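Local coordinates for conserved hypothetical secreted protein (Helicobacter pylori, PDB 4RNZ) that helps determine cell shape and is a zinc-dependent M23B-family metallopeptidase that probably cleaves peptidoglycan, at residues A[195-206]-A[217-226]. Numbering follows the deposited sequence.
Sequences VKYTRISSPFSY and RPHYGVDYAA. With ZN (zinc ion), chain B.
His219 gives its ND1 proton to the carbonyl oxygen of Pro203, 2.9 Å away, and so illustrates how a metal ligand is oriented from its far side. The oxygen lies almost in the imidazole plane, although the nitrogen stands well above the plane of the carbonyl group. With ND1 committed in this way, NE2 faces the zinc ion at 2.0 Å. Asp223 adds OD1 at the same distance from the zinc ion, while its OD2 accepts a bond from a water that also meets Ser201 OG. Glu34 and His301 complete the site.

The backbone fixes both ligands in turn. Asp223 N points straight at Ser202 O (2.9 Å, 180° at the hydrogen), and Asp223 O receives Ser201 N; Ser201 and Ser202 thus both face Asp223, as a classic beta bulge. At the start of an inverse gamma turn centred on Tyr220, His219 exchanges two backbone hydrogen bonds with Ser205. The Phe204 side chain, with CG anti to its own N (chi1 -177°), brings one ring face over His219 O, and CE2 reaches Tyr220 CA at 3.8 Å.

Away from the metal, Ile200 CG2 touches Val222 CG1, a methyl that also sits over the centre of one face of the Tyr224 ring. Tyr197 leans on that ring too, CD1 to CD1 at 3.4 Å, with the planes inclined by 36°. Strand 222-225 also pairs with strand 299-306, which carries His301. A histidine and an aspartate four positions apart (HxxxD), with a histidine from a neighbouring strand, form the zinc site characteristic of M23 (LytM-type) peptidases.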
loop_
_atom_site.group_PDB
_atom_site.type_symbol
_atom_site.label_atom_id
_atom_site.label_comp_id
_atom_site.label_asym_id
_atom_site.label_seq_id
_atom_site.Cartn_x
_atom_site.Cartn_y
_atom_site.Cartn_z
ATOM N N VAL A 195 9.059 -13.121 -15.166
ATOM C CA VAL A 195 9.816 -14.378 -15.264
ATOM C C VAL A 195 9.057 -15.358 -16.153
ATOM O O VAL A 195 7.832 -15.219 -16.344
ATOM C CB VAL A 195 10.037 -14.999 -13.864
ATOM C CG1 VAL A 195 8.738 -15.559 -13.289
ATOM C CG2 VAL A 195 11.106 -16.072 -13.888
ATOM N N LYS A 196 9.773 -16.311 -16.746
ATOM C CA LYS A 196 9.100 -17.390 -17.458
ATOM C C LYS A 196 8.775 -18.461 -16.441
ATOM O O LYS A 196 9.649 -19.136 -15.954
ATOM C CB LYS A 196 9.982 -17.992 -18.561
ATOM C CG LYS A 196 9.181 -18.908 -19.478
ATOM C CD LYS A 196 8.512 -18.084 -20.565
ATOM C CE LYS A 196 7.583 -18.900 -21.480
ATOM N NZ LYS A 196 7.115 -17.981 -22.568
ATOM N N TYR A 197 7.515 -18.589 -16.087
ATOM C CA TYR A 197 7.125 -19.525 -15.044
ATOM C C TYR A 197 6.528 -20.765 -15.665
ATOM O O TYR A 197 5.981 -20.682 -16.761
ATOM C CB TYR A 197 6.123 -18.884 -14.101
ATOM C CG TYR A 197 4.819 -18.471 -14.712
ATOM C CD1 TYR A 197 4.647 -17.197 -15.249
ATOM C CD2 TYR A 197 3.734 -19.340 -14.714
ATOM C CE1 TYR A 197 3.426 -16.810 -15.801
ATOM C CE2 TYR A 197 2.505 -18.972 -15.247
ATOM C CZ TYR A 197 2.358 -17.704 -15.780
ATOM O OH TYR A 197 1.157 -17.351 -16.313
ATOM N N THR A 198 6.621 -21.881 -14.946
ATOM C CA THR A 198 6.012 -23.141 -15.352
ATOM C C THR A 198 4.571 -23.190 -14.859
ATOM O O THR A 198 3.664 -23.618 -15.588
ATOM C CB THR A 198 6.826 -24.343 -14.843
ATOM O OG1 THR A 198 7.001 -24.258 -13.437
ATOM C CG2 THR A 198 8.216 -24.355 -15.481
ATOM N N ARG A 199 4.347 -22.715 -13.635
ATOM C CA ARG A 199 2.993 -22.475 -13.150
ATOM C C ARG A 199 3.060 -21.476 -11.984
ATOM O O ARG A 199 4.100 -21.283 -11.380
ATOM C CB ARG A 199 2.326 -23.793 -12.688
ATOM C CG ARG A 199 2.874 -24.281 -11.366
ATOM C CD ARG A 199 2.628 -25.752 -11.061
ATOM N NE ARG A 199 3.118 -25.992 -9.706
ATOM C CZ ARG A 199 2.410 -25.794 -8.596
ATOM N NH1 ARG A 199 1.139 -25.404 -8.657
ATOM N NH2 ARG A 199 2.972 -26.009 -7.411
ATOM N N ILE A 200 1.936 -20.861 -11.675
ATOM C CA ILE A 200 1.817 -20.050 -10.470
ATOM C C ILE A 200 1.587 -21.043 -9.335
ATOM O O ILE A 200 0.570 -21.700 -9.312
ATOM C CB ILE A 200 0.668 -19.044 -10.634
ATOM C CG1 ILE A 200 1.116 -18.005 -11.657
ATOM C CG2 ILE A 200 0.266 -18.424 -9.302
ATOM C CD1 ILE A 200 0.106 -16.944 -12.020
ATOM N N SER A 201 2.558 -21.214 -8.441
ATOM C CA SER A 201 2.400 -22.184 -7.333
ATOM C C SER A 201 1.594 -21.627 -6.163
ATOM O O SER A 201 1.123 -22.369 -5.323
ATOM C CB SER A 201 3.754 -22.676 -6.831
ATOM O OG SER A 201 4.558 -21.583 -6.471
ATOM N N SER A 202 1.428 -20.316 -6.095
ATOM C CA SER A 202 0.619 -19.744 -5.041
ATOM C C SER A 202 0.225 -18.326 -5.421
ATOM O O SER A 202 1.085 -17.462 -5.537
ATOM C CB SER A 202 1.376 -19.746 -3.710
ATOM O OG SER A 202 0.504 -19.348 -2.667
ATOM N N PRO A 203 -1.078 -18.089 -5.636
ATOM C CA PRO A 203 -1.472 -16.745 -6.015
ATOM C C PRO A 203 -1.546 -15.803 -4.812
ATOM O O PRO A 203 -1.325 -16.201 -3.668
ATOM C CB PRO A 203 -2.868 -16.960 -6.621
ATOM C CG PRO A 203 -3.418 -18.111 -5.853
ATOM C CD PRO A 203 -2.238 -18.999 -5.542
ATOM N N PHE A 204 -1.859 -14.558 -5.098
ATOM C CA PHE A 204 -2.067 -13.558 -4.079
ATOM C C PHE A 204 -3.312 -13.891 -3.309
ATOM O O PHE A 204 -4.307 -14.259 -3.895
ATOM C CB PHE A 204 -2.239 -12.190 -4.737
ATOM C CG PHE A 204 -2.403 -11.062 -3.758
ATOM C CD1 PHE A 204 -3.662 -10.736 -3.244
ATOM C CD2 PHE A 204 -1.299 -10.351 -3.321
ATOM C CE1 PHE A 204 -3.814 -9.684 -2.335
ATOM C CE2 PHE A 204 -1.443 -9.294 -2.404
ATOM C CZ PHE A 204 -2.697 -8.963 -1.915
ATOM N N SER A 205 -3.271 -13.711 -1.994
ATOM C CA SER A 205 -4.457 -13.865 -1.163
ATOM C C SER A 205 -4.432 -12.945 0.076
ATOM O O SER A 205 -3.424 -12.843 0.788
ATOM C CB SER A 205 -4.602 -15.327 -0.722
ATOM O OG SER A 205 -5.719 -15.457 0.141
ATOM N N TYR A 206 -5.544 -12.265 0.308
ATOM C CA TYR A 206 -5.749 -11.544 1.569
ATOM C C TYR A 206 -5.973 -12.497 2.736
ATOM O O TYR A 206 -5.725 -12.133 3.886
ATOM C CB TYR A 206 -6.923 -10.566 1.453
ATOM C CG TYR A 206 -6.611 -9.395 0.560
ATOM C CD1 TYR A 206 -5.602 -8.510 0.902
ATOM C CD2 TYR A 206 -7.320 -9.172 -0.637
ATOM C CE1 TYR A 206 -5.291 -7.433 0.094
ATOM C CE2 TYR A 206 -7.021 -8.084 -1.445
ATOM C CZ TYR A 206 -6.002 -7.227 -1.069
ATOM O OH TYR A 206 -5.658 -6.162 -1.845
ATOM N N ARG A 217 -3.615 -18.622 5.316
ATOM C CA ARG A 217 -3.935 -18.395 3.907
ATOM C C ARG A 217 -3.407 -17.078 3.280
ATOM O O ARG A 217 -3.362 -16.986 2.049
ATOM C CB ARG A 217 -5.458 -18.493 3.673
ATOM C CG ARG A 217 -5.895 -18.122 2.246
ATOM C CD ARG A 217 -7.357 -18.394 1.934
ATOM N NE ARG A 217 -7.624 -19.830 1.872
ATOM C CZ ARG A 217 -8.426 -20.504 2.697
ATOM N NH1 ARG A 217 -9.095 -19.894 3.669
ATOM N NH2 ARG A 217 -8.569 -21.813 2.536
ATOM N N PRO A 218 -3.019 -16.058 4.083
ATOM C CA PRO A 218 -2.653 -14.794 3.413
ATOM C C PRO A 218 -1.315 -14.881 2.700
ATOM O O PRO A 218 -0.333 -15.283 3.308
ATOM C CB PRO A 218 -2.560 -13.780 4.556
ATOM C CG PRO A 218 -3.066 -14.474 5.762
ATOM C CD PRO A 218 -2.887 -15.940 5.540
ATOM N N HIS A 219 -1.271 -14.484 1.434
ATOM C CA HIS A 219 -0.014 -14.487 0.663
ATOM C C HIS A 219 0.103 -13.192 -0.128
ATOM O O HIS A 219 -0.696 -12.939 -1.024
ATOM C CB HIS A 219 0.033 -15.703 -0.259
ATOM C CG HIS A 219 1.285 -15.806 -1.082
ATOM N ND1 HIS A 219 1.259 -15.972 -2.451
ATOM C CD2 HIS A 219 2.590 -15.746 -0.737
ATOM C CE1 HIS A 219 2.495 -16.038 -2.908
ATOM N NE2 HIS A 219 3.321 -15.917 -1.886
ATOM N N TYR A 220 1.081 -12.360 0.233
ATOM C CA TYR A 220 1.134 -10.994 -0.258
ATOM C C TYR A 220 2.029 -10.840 -1.512
ATOM O O TYR A 220 2.793 -9.890 -1.633
ATOM C CB TYR A 220 1.553 -10.046 0.861
ATOM C CG TYR A 220 0.526 -9.891 1.982
ATOM C CD1 TYR A 220 -0.834 -9.837 1.710
ATOM C CD2 TYR A 220 0.932 -9.775 3.314
ATOM C CE1 TYR A 220 -1.769 -9.682 2.737
ATOM C CE2 TYR A 220 0.005 -9.627 4.348
ATOM C CZ TYR A 220 -1.341 -9.581 4.048
ATOM O OH TYR A 220 -2.275 -9.420 5.044
ATOM N N GLY A 221 1.874 -11.764 -2.448
ATOM C CA GLY A 221 2.598 -11.735 -3.716
ATOM C C GLY A 221 2.126 -12.910 -4.541
ATOM O O GLY A 221 1.150 -13.549 -4.210
ATOM N N VAL A 222 2.804 -13.149 -5.651
ATOM C CA VAL A 222 2.529 -14.297 -6.512
ATOM C C VAL A 222 3.808 -15.106 -6.502
ATOM O O VAL A 222 4.887 -14.553 -6.682
ATOM C CB VAL A 222 2.223 -13.874 -7.959
ATOM C CG1 VAL A 222 2.027 -15.104 -8.845
ATOM C CG2 VAL A 222 1.008 -12.982 -8.000
ATOM N N ASP A 223 3.682 -16.404 -6.262
ATOM C CA ASP A 223 4.815 -17.321 -6.356
ATOM C C ASP A 223 4.795 -17.954 -7.735
ATOM O O ASP A 223 3.826 -18.614 -8.121
ATOM C CB ASP A 223 4.756 -18.394 -5.266
ATOM C CG ASP A 223 5.071 -17.841 -3.896
ATOM O OD1 ASP A 223 5.563 -16.703 -3.803
ATOM O OD2 ASP A 223 4.831 -18.535 -2.899
ATOM N N TYR A 224 5.863 -17.704 -8.482
ATOM C CA TYR A 224 5.992 -18.209 -9.845
ATOM C C TYR A 224 6.986 -19.337 -9.780
ATOM O O TYR A 224 8.153 -19.096 -9.471
ATOM C CB TYR A 224 6.566 -17.152 -10.772
ATOM C CG TYR A 224 5.665 -15.989 -11.156
ATOM C CD1 TYR A 224 4.591 -16.149 -12.032
ATOM C CD2 TYR A 224 5.940 -14.697 -10.689
ATOM C CE1 TYR A 224 3.803 -15.073 -12.400
ATOM C CE2 TYR A 224 5.167 -13.626 -11.058
ATOM C CZ TYR A 224 4.103 -13.812 -11.919
ATOM O OH TYR A 224 3.344 -12.719 -12.270
ATOM N N ALA A 225 6.532 -20.561 -10.014
ATOM C CA ALA A 225 7.459 -21.698 -10.089
ATOM C C ALA A 225 8.291 -21.541 -11.359
ATOM O O ALA A 225 7.756 -21.323 -12.437
ATOM C CB ALA A 225 6.704 -23.023 -10.091
ATOM N N ALA A 226 9.602 -21.579 -11.210
ATOM C CA ALA A 226 10.498 -21.475 -12.339
ATOM C C ALA A 226 11.768 -22.233 -12.063
ATOM O O ALA A 226 12.104 -22.498 -10.925
ATOM C CB ALA A 226 10.833 -20.033 -12.607
HETATM ZN ZN ZN B . 5.294 -15.881 -2.029
HETATM O O HOH W 1 4.570 -21.263 -3.744
HETATM O O HOH W 2 -4.881 -9.562 4.377
#